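Protein (soluble lytic transglycosylase SLT70) (Escherichia coli, PDB 1QSA) cleaves the glycosidic bonds between N-acetylmuramic acid and N-acetylglucosamine in peptidoglycan from the chain ends, forming a 1,6-anhydro bond in the N-acetylmuramic acid residue. Local coordinates at residues Met217-Phe222 and Ile251-Asp256; Ala223-Ala226 and Asn232-Leu235; Ile257-Leu262 and Asp276-Arg281. All blocks are in the same frame, centred on the assembly; numbering follows the deposited sequence.

Contact 1: Met217-Phe222 and Ile251-Asp256; sequences MAAVAF and IQELRD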
ATOM      1  N   MET A 217     -18.226   5.056  20.734  1.00 13.93           N
ATOM      2  CA  MET A 217     -18.106   3.607  20.830  1.00 13.76           C
ATOM      3  C   MET A 217     -19.300   2.955  20.124  1.00 15.35           C
ATOM      4  O   MET A 217     -19.139   2.031  19.325  1.00 13.53           O
ATOM      5  CB  MET A 217     -18.071   3.177  22.298  1.00 14.70           C
ATOM      6  CG  MET A 217     -16.783   3.568  23.051  1.00 13.38           C
ATOM      7  SD  MET A 217     -15.313   2.668  22.463  1.00 13.27           S
ATOM      8  CE  MET A 217     -15.583   1.069  23.211  1.00 12.63           C
ATOM      9  N   ALA A 218     -20.497   3.472  20.390  1.00 14.70           N
ATOM     10  CA  ALA A 218     -21.698   2.916  19.765  1.00 14.98           C
ATOM     11  C   ALA A 218     -21.708   3.118  18.244  1.00 14.18           C
ATOM     12  O   ALA A 218     -22.184   2.256  17.516  1.00 15.03           O
ATOM     13  CB  ALA A 218     -22.965   3.527  20.398  1.00 14.12           C
ATOM     14  N   ALA A 219     -21.183   4.243  17.768  1.00 13.01           N
ATOM     15  CA  ALA A 219     -21.157   4.508  16.327  1.00 15.54           C
ATOM     16  C   ALA A 219     -20.261   3.513  15.587  1.00 14.45           C
ATOM     17  O   ALA A 219     -20.565   3.113  14.462  1.00 15.02           O
ATOM     18  CB  ALA A 219     -20.741   5.937  16.040  1.00 14.13           C
ATOM     19  N   VAL A 220     -19.170   3.086  16.225  1.00 13.70           N
ATOM     20  CA  VAL A 220     -18.299   2.098  15.585  1.00 13.52           C
ATOM     21  C   VAL A 220     -19.030   0.744  15.534  1.00 12.69           C
ATOM     22  O   VAL A 220     -19.070   0.083  14.493  1.00 12.41           O
ATOM     23  CB  VAL A 220     -16.944   1.945  16.334  1.00 10.95           C
ATOM     24  CG1 VAL A 220     -16.091   0.861  15.660  1.00 11.56           C
ATOM     25  CG2 VAL A 220     -16.178   3.271  16.339  1.00 12.23           C
ATOM     26  N   ALA A 221     -19.631   0.342  16.652  1.00 13.91           N
ATOM     27  CA  ALA A 221     -20.354  -0.924  16.698  1.00 12.68           C
ATOM     28  C   ALA A 221     -21.509  -0.909  15.688  1.00 13.65           C
ATOM     29  O   ALA A 221     -21.783  -1.900  15.023  1.00 13.59           O
ATOM     30  CB  ALA A 221     -20.882  -1.182  18.100  1.00 13.64           C
ATOM     31  N   PHE A 222     -22.157   0.246  15.564  1.00 13.71           N
ATOM     32  CA  PHE A 222     -23.282   0.409  14.643  1.00 14.04           C
ATOM     33  C   PHE A 222     -22.824   0.131  13.206  1.00 15.18           C
ATOM     34  O   PHE A 222     -23.536  -0.523  12.437  1.00 15.88           O
ATOM     35  CB  PHE A 222     -23.864   1.818  14.770  1.00 13.09           C
ATOM     36  CG  PHE A 222     -25.006   2.099  13.815  1.00 14.74           C
ATOM     37  CD1 PHE A 222     -26.302   1.691  14.115  1.00 17.35           C
ATOM     38  CD2 PHE A 222     -24.777   2.793  12.633  1.00 16.61           C
ATOM     39  CE1 PHE A 222     -27.363   1.977  13.241  1.00 19.32           C
ATOM     40  CE2 PHE A 222     -25.821   3.082  11.757  1.00 18.15           C
ATOM     41  CZ  PHE A 222     -27.113   2.677  12.059  1.00 17.88           C
ATOM     42  N   ILE A 251     -26.631  11.911  14.103  1.00 21.62           N
ATOM     43  CA  ILE A 251     -27.665  11.126  13.434  1.00 21.86           C
ATOM     44  C   ILE A 251     -27.313  10.976  11.949  1.00 21.21           C
ATOM     45  O   ILE A 251     -27.458   9.885  11.377  1.00 20.88           O
ATOM     46  CB  ILE A 251     -29.066  11.772  13.591  1.00 22.63           C
ATOM     47  CG1 ILE A 251     -29.463  11.813  15.072  1.00 22.93           C
ATOM     48  CG2 ILE A 251     -30.110  10.978  12.806  1.00 21.34           C
ATOM     49  CD1 ILE A 251     -30.768  12.583  15.362  1.00 23.47           C
ATOM     50  N   GLN A 252     -26.803  12.043  11.339  1.00 21.17           N
ATOM     51  CA  GLN A 252     -26.429  11.977   9.925  1.00 21.94           C
ATOM     52  C   GLN A 252     -25.279  10.999   9.712  1.00 21.65           C
ATOM     53  O   GLN A 252     -25.228  10.332   8.683  1.00 21.34           O
ATOM     54  CB  GLN A 252     -26.071  13.354   9.353  1.00 21.90           C
ATOM     55  CG  GLN A 252     -25.852  13.359   7.812  1.00 23.72           C
ATOM     56  CD  GLN A 252     -27.042  12.801   7.017  1.00 24.93           C
ATOM     57  OE1 GLN A 252     -28.204  13.048   7.350  1.00 23.99           O
ATOM     58  NE2 GLN A 252     -26.748  12.050   5.953  1.00 22.04           N
ATOM     59  N   GLU A 253     -24.362  10.905  10.678  1.00 20.31           N
ATOM     60  CA  GLU A 253     -23.257   9.959  10.548  1.00 19.31           C
ATOM     61  C   GLU A 253     -23.841   8.556  10.499  1.00 18.11           C
ATOM     62  O   GLU A 253     -23.386   7.709   9.718  1.00 16.94           O
ATOM     63  CB  GLU A 253     -22.252  10.044  11.710  1.00 19.06           C
ATOM     64  CG  GLU A 253     -21.134   8.992  11.537  1.00 22.03           C
ATOM     65  CD  GLU A 253     -20.153   8.865  12.701  1.00 25.17           C
ATOM     66  OE1 GLU A 253     -20.478   9.275  13.830  1.00 22.74           O
ATOM     67  OE2 GLU A 253     -19.050   8.311  12.474  1.00 24.33           O
ATOM     68  N   LEU A 254     -24.858   8.302  11.322  1.00 16.88           N
ATOM     69  CA  LEU A 254     -25.485   6.986  11.327  1.00 16.47           C
ATOM     70  C   LEU A 254     -26.157   6.723   9.970  1.00 16.56           C
ATOM     71  O   LEU A 254     -26.098   5.611   9.453  1.00 16.13           O
ATOM     72  CB  LEU A 254     -26.521   6.864  12.448  1.00 16.60           C
ATOM     73  CG  LEU A 254     -26.020   7.019  13.885  1.00 17.06           C
ATOM     74  CD1 LEU A 254     -27.162   6.668  14.826  1.00 17.61           C
ATOM     75  CD2 LEU A 254     -24.812   6.101  14.150  1.00 17.25           C
ATOM     76  N   ARG A 255     -26.801   7.750   9.415  1.00 17.95           N
ATOM     77  CA  ARG A 255     -27.457   7.609   8.110  1.00 17.85           C
ATOM     78  C   ARG A 255     -26.421   7.285   7.041  1.00 18.08           C
ATOM     79  O   ARG A 255     -26.651   6.412   6.211  1.00 16.04           O
ATOM     80  CB  ARG A 255     -28.192   8.890   7.717  1.00 19.86           C
ATOM     81  CG  ARG A 255     -29.473   9.137   8.485  1.00 21.22           C
ATOM     82  CD  ARG A 255     -30.307  10.205   7.791  1.00 25.14           C
ATOM     83  NE  ARG A 255     -31.390  10.658   8.657  1.00 26.13           N
ATOM     84  CZ  ARG A 255     -31.368  11.799   9.337  1.00 26.78           C
ATOM     85  NH1 ARG A 255     -30.334  12.623   9.232  1.00 28.20           N
ATOM     86  NH2 ARG A 255     -32.387  12.120  10.117  1.00 27.77           N
ATOM     87  N   ASP A 256     -25.276   7.974   7.087  1.00 18.26           N
ATOM     88  CA  ASP A 256     -24.188   7.758   6.120  1.00 18.28           C
ATOM     89  C   ASP A 256     -23.698   6.315   6.170  1.00 18.01           C
ATOM     90  O   ASP A 256     -23.458   5.688   5.135  1.00 15.82           O
ATOM     91  CB  ASP A 256     -22.994   8.689   6.405  1.00 19.75           C
ATOM     92  CG  ASP A 256     -23.259  10.147   6.059  1.00 20.13           C
ATOM     93  OD1 ASP A 256     -24.326  10.489   5.513  1.00 20.54           O
ATOM     94  OD2 ASP A 256     -22.372  10.973   6.343  1.00 23.42           O
TER

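Contact 2: Ala223-Ala226 and Asn232-Leu235; sequences ASVA and NARL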
ATOM      1  N   ALA A 223     -21.642   0.625  12.852  1.00 14.62           N
ATOM      2  CA  ALA A 223     -21.084   0.383  11.525  1.00 15.31           C
ATOM      3  C   ALA A 223     -20.860  -1.127  11.310  1.00 16.48           C
ATOM      4  O   ALA A 223     -21.106  -1.649  10.224  1.00 15.67           O
ATOM      5  CB  ALA A 223     -19.784   1.152  11.357  1.00 16.09           C
ATOM      6  N   SER A 224     -20.429  -1.840  12.351  1.00 16.81           N
ATOM      7  CA  SER A 224     -20.214  -3.290  12.243  1.00 16.29           C
ATOM      8  C   SER A 224     -21.549  -4.006  12.021  1.00 18.10           C
ATOM      9  O   SER A 224     -21.633  -4.963  11.234  1.00 17.13           O
ATOM     10  CB  SER A 224     -19.514  -3.839  13.494  1.00 16.35           C
ATOM     11  OG  SER A 224     -18.253  -3.220  13.673  1.00 17.08           O
ATOM     12  N   VAL A 225     -22.588  -3.535  12.714  1.00 16.90           N
ATOM     13  CA  VAL A 225     -23.930  -4.107  12.575  1.00 18.39           C
ATOM     14  C   VAL A 225     -24.433  -3.881  11.149  1.00 18.43           C
ATOM     15  O   VAL A 225     -24.999  -4.791  10.550  1.00 19.42           O
ATOM     16  CB  VAL A 225     -24.939  -3.468  13.567  1.00 20.63           C
ATOM     17  CG1 VAL A 225     -26.374  -3.915  13.239  1.00 22.35           C
ATOM     18  CG2 VAL A 225     -24.582  -3.861  15.003  1.00 20.95           C
ATOM     19  N   ALA A 226     -24.226  -2.679  10.610  1.00 17.62           N
ATOM     20  CA  ALA A 226     -24.675  -2.357   9.250  1.00 19.57           C
ATOM     21  C   ALA A 226     -23.976  -3.201   8.199  1.00 20.82           C
ATOM     22  O   ALA A 226     -24.546  -3.489   7.142  1.00 19.60           O
ATOM     23  CB  ALA A 226     -24.467  -0.880   8.944  1.00 18.20           C
ATOM     24  N   ASN A 232     -31.253  -4.080   9.435  1.00 25.29           N
ATOM     25  CA  ASN A 232     -31.306  -4.086  10.895  1.00 25.90           C
ATOM     26  C   ASN A 232     -30.761  -2.743  11.394  1.00 24.77           C
ATOM     27  O   ASN A 232     -31.346  -2.103  12.269  1.00 23.15           O
ATOM     28  CB  ASN A 232     -30.470  -5.246  11.446  1.00 29.28           C
ATOM     29  CG  ASN A 232     -30.533  -5.348  12.957  1.00 33.71           C
ATOM     30  OD1 ASN A 232     -29.521  -5.579  13.612  1.00 37.95           O
ATOM     31  ND2 ASN A 232     -31.724  -5.178  13.518  1.00 36.07           N
ATOM     32  N   ALA A 233     -29.671  -2.284  10.787  1.00 22.18           N
ATOM     33  CA  ALA A 233     -29.070  -1.011  11.173  1.00 20.27           C
ATOM     34  C   ALA A 233     -29.959   0.183  10.801  1.00 19.62           C
ATOM     35  O   ALA A 233     -30.119   1.122  11.582  1.00 18.92           O
ATOM     36  CB  ALA A 233     -27.692  -0.866  10.519  1.00 20.56           C
ATOM     37  N   ARG A 234     -30.544   0.148   9.607  1.00 19.42           N
ATOM     38  CA  ARG A 234     -31.404   1.249   9.161  1.00 19.86           C
ATOM     39  C   ARG A 234     -32.575   1.451  10.119  1.00 19.78           C
ATOM     40  O   ARG A 234     -32.872   2.572  10.520  1.00 20.36           O
ATOM     41  CB  ARG A 234     -31.931   0.967   7.746  1.00 20.26           C
ATOM     42  CG  ARG A 234     -32.686   2.127   7.109  1.00 22.61           C
ATOM     43  CD  ARG A 234     -33.213   1.759   5.725  1.00 23.52           C
ATOM     44  NE  ARG A 234     -34.354   0.854   5.818  1.00 24.71           N
ATOM     45  CZ  ARG A 234     -35.616   1.261   5.902  1.00 27.63           C
ATOM     46  NH1 ARG A 234     -35.902   2.555   5.879  1.00 27.20           N
ATOM     47  NH2 ARG A 234     -36.595   0.372   5.995  1.00 28.92           N
ATOM     48  N   LEU A 235     -33.188   0.342  10.529  1.00 21.92           N
ATOM     49  CA  LEU A 235     -34.342   0.365  11.428  1.00 22.60           C
ATOM     50  C   LEU A 235     -34.016   0.759  12.865  1.00 24.30           C
ATOM     51  O   LEU A 235     -34.892   1.210  13.608  1.00 24.00           O
ATOM     52  CB  LEU A 235     -35.033  -0.996  11.414  1.00 23.70           C
ATOM     53  CG  LEU A 235     -35.703  -1.375  10.095  1.00 24.49           C
ATOM     54  CD1 LEU A 235     -36.238  -2.789  10.193  1.00 24.97           C
ATOM     55  CD2 LEU A 235     -36.813  -0.387   9.761  1.00 23.89           C
TER

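Contact 3: Ile257-Leu262 and Asp276-Arg281; sequences IVAWRL and DDAIMR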
ATOM      1  N   ILE A 257     -23.515   5.810   7.390  1.00 16.64           N
ATOM      2  CA  ILE A 257     -23.048   4.446   7.611  1.00 15.64           C
ATOM      3  C   ILE A 257     -23.965   3.426   6.925  1.00 16.72           C
ATOM      4  O   ILE A 257     -23.492   2.526   6.224  1.00 17.09           O
ATOM      5  CB  ILE A 257     -22.939   4.162   9.124  1.00 15.09           C
ATOM      6  CG1 ILE A 257     -21.717   4.896   9.689  1.00 16.06           C
ATOM      7  CG2 ILE A 257     -22.871   2.661   9.406  1.00 16.13           C
ATOM      8  CD1 ILE A 257     -21.714   4.993  11.198  1.00 13.19           C
ATOM      9  N   VAL A 258     -25.274   3.601   7.088  1.00 16.92           N
ATOM     10  CA  VAL A 258     -26.239   2.689   6.482  1.00 17.70           C
ATOM     11  C   VAL A 258     -26.287   2.839   4.963  1.00 17.94           C
ATOM     12  O   VAL A 258     -26.300   1.838   4.240  1.00 15.90           O
ATOM     13  CB  VAL A 258     -27.638   2.884   7.099  1.00 18.27           C
ATOM     14  CG1 VAL A 258     -28.688   2.074   6.330  1.00 16.59           C
ATOM     15  CG2 VAL A 258     -27.617   2.440   8.551  1.00 18.88           C
ATOM     16  N   ALA A 259     -26.261   4.082   4.486  1.00 17.73           N
ATOM     17  CA  ALA A 259     -26.310   4.368   3.049  1.00 19.32           C
ATOM     18  C   ALA A 259     -25.192   3.663   2.290  1.00 19.32           C
ATOM     19  O   ALA A 259     -25.397   3.199   1.167  1.00 19.38           O
ATOM     20  CB  ALA A 259     -26.271   5.870   2.800  1.00 18.33           C
ATOM     21  N   TRP A 260     -24.004   3.595   2.895  1.00 18.21           N
ATOM     22  CA  TRP A 260     -22.863   2.911   2.294  1.00 19.99           C
ATOM     23  C   TRP A 260     -23.160   1.442   2.043  1.00 21.20           C
ATOM     24  O   TRP A 260     -22.579   0.827   1.145  1.00 21.54           O
ATOM     25  CB  TRP A 260     -21.651   2.962   3.234  1.00 20.34           C
ATOM     26  CG  TRP A 260     -20.746   4.110   2.999  1.00 20.24           C
ATOM     27  CD1 TRP A 260     -20.596   5.211   3.786  1.00 19.75           C
ATOM     28  CD2 TRP A 260     -19.854   4.280   1.890  1.00 19.10           C
ATOM     29  NE1 TRP A 260     -19.665   6.065   3.233  1.00 20.33           N
ATOM     30  CE2 TRP A 260     -19.196   5.517   2.071  1.00 19.25           C
ATOM     31  CE3 TRP A 260     -19.547   3.507   0.766  1.00 20.27           C
ATOM     32  CZ2 TRP A 260     -18.247   5.998   1.169  1.00 19.88           C
ATOM     33  CZ3 TRP A 260     -18.597   3.989  -0.139  1.00 22.25           C
ATOM     34  CH2 TRP A 260     -17.963   5.223   0.073  1.00 19.68           C
ATOM     35  N   ARG A 261     -24.007   0.867   2.897  1.00 20.60           N
ATOM     36  CA  ARG A 261     -24.351  -0.545   2.809  1.00 20.35           C
ATOM     37  C   ARG A 261     -25.591  -0.832   1.960  1.00 20.11           C
ATOM     38  O   ARG A 261     -26.030  -1.974   1.877  1.00 19.76           O
ATOM     39  CB  ARG A 261     -24.531  -1.150   4.210  1.00 21.78           C
ATOM     40  CG  ARG A 261     -23.435  -0.816   5.224  1.00 24.60           C
ATOM     41  CD  ARG A 261     -22.031  -1.033   4.679  1.00 31.36           C
ATOM     42  NE  ARG A 261     -21.801  -2.389   4.201  1.00 35.05           N
ATOM     43  CZ  ARG A 261     -20.591  -2.912   4.014  1.00 39.91           C
ATOM     44  NH1 ARG A 261     -19.505  -2.201   4.299  1.00 41.33           N
ATOM     45  NH2 ARG A 261     -20.467  -4.156   3.570  1.00 41.65           N
ATOM     46  N   LEU A 262     -26.162   0.203   1.352  1.00 19.40           N
ATOM     47  CA  LEU A 262     -27.348   0.035   0.507  1.00 19.92           C
ATOM     48  C   LEU A 262     -27.005   0.360  -0.947  1.00 20.03           C
ATOM     49  O   LEU A 262     -27.845   0.846  -1.698  1.00 20.38           O
ATOM     50  CB  LEU A 262     -28.489   0.924   1.006  1.00 18.57           C
ATOM     51  CG  LEU A 262     -29.074   0.528   2.368  1.00 19.31           C
ATOM     52  CD1 LEU A 262     -30.098   1.552   2.831  1.00 19.38           C
ATOM     53  CD2 LEU A 262     -29.691  -0.863   2.284  1.00 18.50           C
ATOM     54  N   ASP A 276     -31.233   7.375  -0.774  1.00 19.63           N
ATOM     55  CA  ASP A 276     -31.043   8.621  -1.504  1.00 20.85           C
ATOM     56  C   ASP A 276     -31.395   9.864  -0.712  1.00 21.98           C
ATOM     57  O   ASP A 276     -30.790  10.929  -0.918  1.00 21.44           O
ATOM     58  CB  ASP A 276     -31.745   8.577  -2.867  1.00 20.51           C
ATOM     59  CG  ASP A 276     -31.062   7.617  -3.834  1.00 22.34           C
ATOM     60  OD1 ASP A 276     -29.948   7.132  -3.530  1.00 21.49           O
ATOM     61  OD2 ASP A 276     -31.630   7.333  -4.903  1.00 21.63           O
ATOM     62  N   ASP A 277     -32.362   9.741   0.194  1.00 22.74           N
ATOM     63  CA  ASP A 277     -32.734  10.867   1.043  1.00 23.68           C
ATOM     64  C   ASP A 277     -31.562  11.100   2.005  1.00 22.90           C
ATOM     65  O   ASP A 277     -31.154  12.238   2.228  1.00 23.40           O
ATOM     66  CB  ASP A 277     -34.017  10.563   1.830  1.00 26.60           C
ATOM     67  CG  ASP A 277     -34.316  11.617   2.898  1.00 30.24           C
ATOM     68  OD1 ASP A 277     -34.895  12.677   2.560  1.00 32.36           O
ATOM     69  OD2 ASP A 277     -33.964  11.388   4.079  1.00 33.51           O
ATOM     70  N   ALA A 278     -31.003  10.013   2.536  1.00 22.14           N
ATOM     71  CA  ALA A 278     -29.864  10.106   3.452  1.00 22.18           C
ATOM     72  C   ALA A 278     -28.665  10.764   2.767  1.00 22.00           C
ATOM     73  O   ALA A 278     -28.052  11.680   3.324  1.00 22.30           O
ATOM     74  CB  ALA A 278     -29.482   8.726   3.976  1.00 20.96           C
ATOM     75  N   ILE A 279     -28.371  10.352   1.533  1.00 21.22           N
ATOM     76  CA  ILE A 279     -27.237  10.930   0.813  1.00 20.31           C
ATOM     77  C   ILE A 279     -27.465  12.403   0.473  1.00 21.55           C
ATOM     78  O   ILE A 279     -26.522  13.192   0.486  1.00 20.32           O
ATOM     79  CB  ILE A 279     -26.857  10.108  -0.440  1.00 19.76           C
ATOM     80  CG1 ILE A 279     -26.536   8.666  -0.033  1.00 20.47           C
ATOM     81  CG2 ILE A 279     -25.600  10.694  -1.091  1.00 20.24           C
ATOM     82  CD1 ILE A 279     -26.355   7.727  -1.193  1.00 21.53           C
ATOM     83  N   MET A 280     -28.717  12.778   0.206  1.00 22.76           N
ATOM     84  CA  MET A 280     -29.057  14.172  -0.098  1.00 25.50           C
ATOM     85  C   MET A 280     -28.758  15.081   1.098  1.00 25.89           C
ATOM     86  O   MET A 280     -28.424  16.252   0.928  1.00 25.78           O
ATOM     87  CB  MET A 280     -30.541  14.305  -0.478  1.00 26.92           C
ATOM     88  CG  MET A 280     -30.883  13.844  -1.892  1.00 30.49           C
ATOM     89  SD  MET A 280     -30.072  14.852  -3.155  1.00 34.87           S
ATOM     90  CE  MET A 280     -31.070  16.354  -3.100  1.00 35.68           C
ATOM     91  N   ARG A 281     -28.855  14.516   2.301  1.00 26.37           N
ATOM     92  CA  ARG A 281     -28.597  15.244   3.540  1.00 26.57           C
ATOM     93  C   ARG A 281     -27.166  15.065   4.056  1.00 26.22           C
ATOM     94  O   ARG A 281     -26.809  15.587   5.114  1.00 26.68           O
ATOM     95  CB  ARG A 281     -29.577  14.782   4.619  1.00 29.58           C
ATOM     96  CG  ARG A 281     -31.020  15.100   4.311  1.00 33.82           C
ATOM     97  CD  ARG A 281     -31.859  15.096   5.581  1.00 40.72           C
ATOM     98  NE  ARG A 281     -32.557  13.833   5.801  1.00 43.45           N
ATOM     99  CZ  ARG A 281     -33.311  13.578   6.867  1.00 46.31           C
ATOM    100  NH1 ARG A 281     -33.449  14.486   7.828  1.00 47.18           N
ATOM    101  NH2 ARG A 281     -33.916  12.405   6.984  1.00 48.24           N
TER

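Contact 1: Met217-Phe222 and Ile251-Asp256
With CG of Phe222 anti to the backbone N (chi1 178°), its ring reaches across to Leu254, whose own CG stands anti to the carbonyl carbon and turns CD2 back toward that ring. The two residues belong to two helices of the alpha-superhelix, 212-228 and 248-260, separated in the chain by helix 230-243, that run nearly parallel, at 16°, with short-segment axes 10.5 Å apart. Leu254 CD2 sits over one face of the Phe222 ring in a CH-pi contact, 4.1 Å from the centroid and 29° off the ring normal, and comes within 3.6 Å of Phe222 CD2. Ala219, one turn earlier than the ring, points its methyl toward 251-256; the extended chain of Glu253 ends beside it, OE1 4.0 Å from Ala219 CB, with no bond formed. Helix 230-243, which lies between them in the chain, packs against both main partners through Leu240, and Ile237 touches the phenyl group as well. An alanine in place of Phe222 would probably open a gap between the nearly parallel helices and deprive the Leu254 methyl of its aromatic partner. The backbone also meets the ring, Leu254 O lying 3.4 Å from Phe222 CE2.

Contact 2: Ala223-Ala226 and Asn232-Leu235
Ala226 and Ala233 meet methyl to methyl, their CB atoms 3.6 Å apart, where consecutive helices 212-228 and 230-243 pack as a helical hairpin of the alpha-superhelix. The CB of Ala233 points at the facing helix, whereas that of Ala226 lies across the line of approach, so the incoming methyl rests against the backbone as well: Ala233 CB is also 3.6 Å from Ala226 CA. With two small side chains meeting here, the backbones come as near as 5.0 Å between Ala226 CA and Ala233 CA. Val225 flanks this point with one branch. Its CG1, anti to the backbone N (chi1 171°), is directed across the hairpin and touches Ala233 CB more loosely, at 4.3 Å. The same methyl is met by the amide of Asn232, which reaches it obliquely from the partly exposed margin of the contact. Near the start of its helix, the backbone N of Asn232 is hydrogen-bonded to Asp229 OD1. On the third helix of the run, 248-260, Ile257 packs against Ala226 and Val258 against Ala233, so both members of the alanine pair also face that helix. At the margin, it is the oxygen of the Asn232 amide that approaches the valine, OD1 lying 3.6 Å from Val225 CG1.

Contact 3: Ile257-Leu262 and Asp276-Arg281
The backbones of 257-262 and 276-281 come closest at Ala259 and Ala278, whose CA atoms are 6.8 Å apart, each on its helix. Ala259 carries the contact from its side: its methyl points at the second segment and meets two residues there. Nearer is the side chain of Ile279, with CG1 4.0 Å from Ala259 CB. The isoleucine's CB does not aim directly at the first segment; CG1, placed anti to the carbonyl carbon (chi1 -57°), swings toward it and brings the methylene, rather than the CG2 branch, against the alanine. Ala278 adds its own methyl, which faces the first segment and lies 4.5 Å from Ala259 CB, a looser touch. The three residues are buried and wholly apolar in their meeting, a small patch of 85 Å² in all.

Farther round the second segment, a salt bridge links Asp277 of the helix to Arg281 just after it: Asp277 OD2 accepts Arg281 NH2 at 3.1 Å through its syn lone pair, with the oxygen tilted 20° out of the guanidinium plane. A weak second bond from NE reaches the same oxygen, which thus takes one firm and one weak N-H bond.

The patch joins helix 248-260 to helix 269-280 in the alpha-superhelix. Toward the preceding helices, Val258 packs on Phe222 of helix 212-228 and on Arg234 of helix 230-243. Beyond, Arg291 of helix 285-298 touches Ile279 and forms a salt bridge with Asp276, while Trp260 also packs on that following helix.

From the N terminus, helix 212-228 supplies the first partner of both contact 1 and contact 2. Contact 2 closes first, across the short turn into helix 230-243, and lies wholly within the longer loop that contact 1 closes when helix 248-260 returns beside 212-228. Contact 3 then follows in series, pairing the end of helix 248-260 with helix 269-280. None of the loops cross. Direct touches join the three: Phe222 CE1 meets Ala233 O at 3.3 Å, Ala226 O lies 3.5 Å from Arg261 CG, and Gln252 NE2 probably hydrogen-bonds Ala278 O. Four successive helices of the superhelix are thereby tied together, away from the predicted active site.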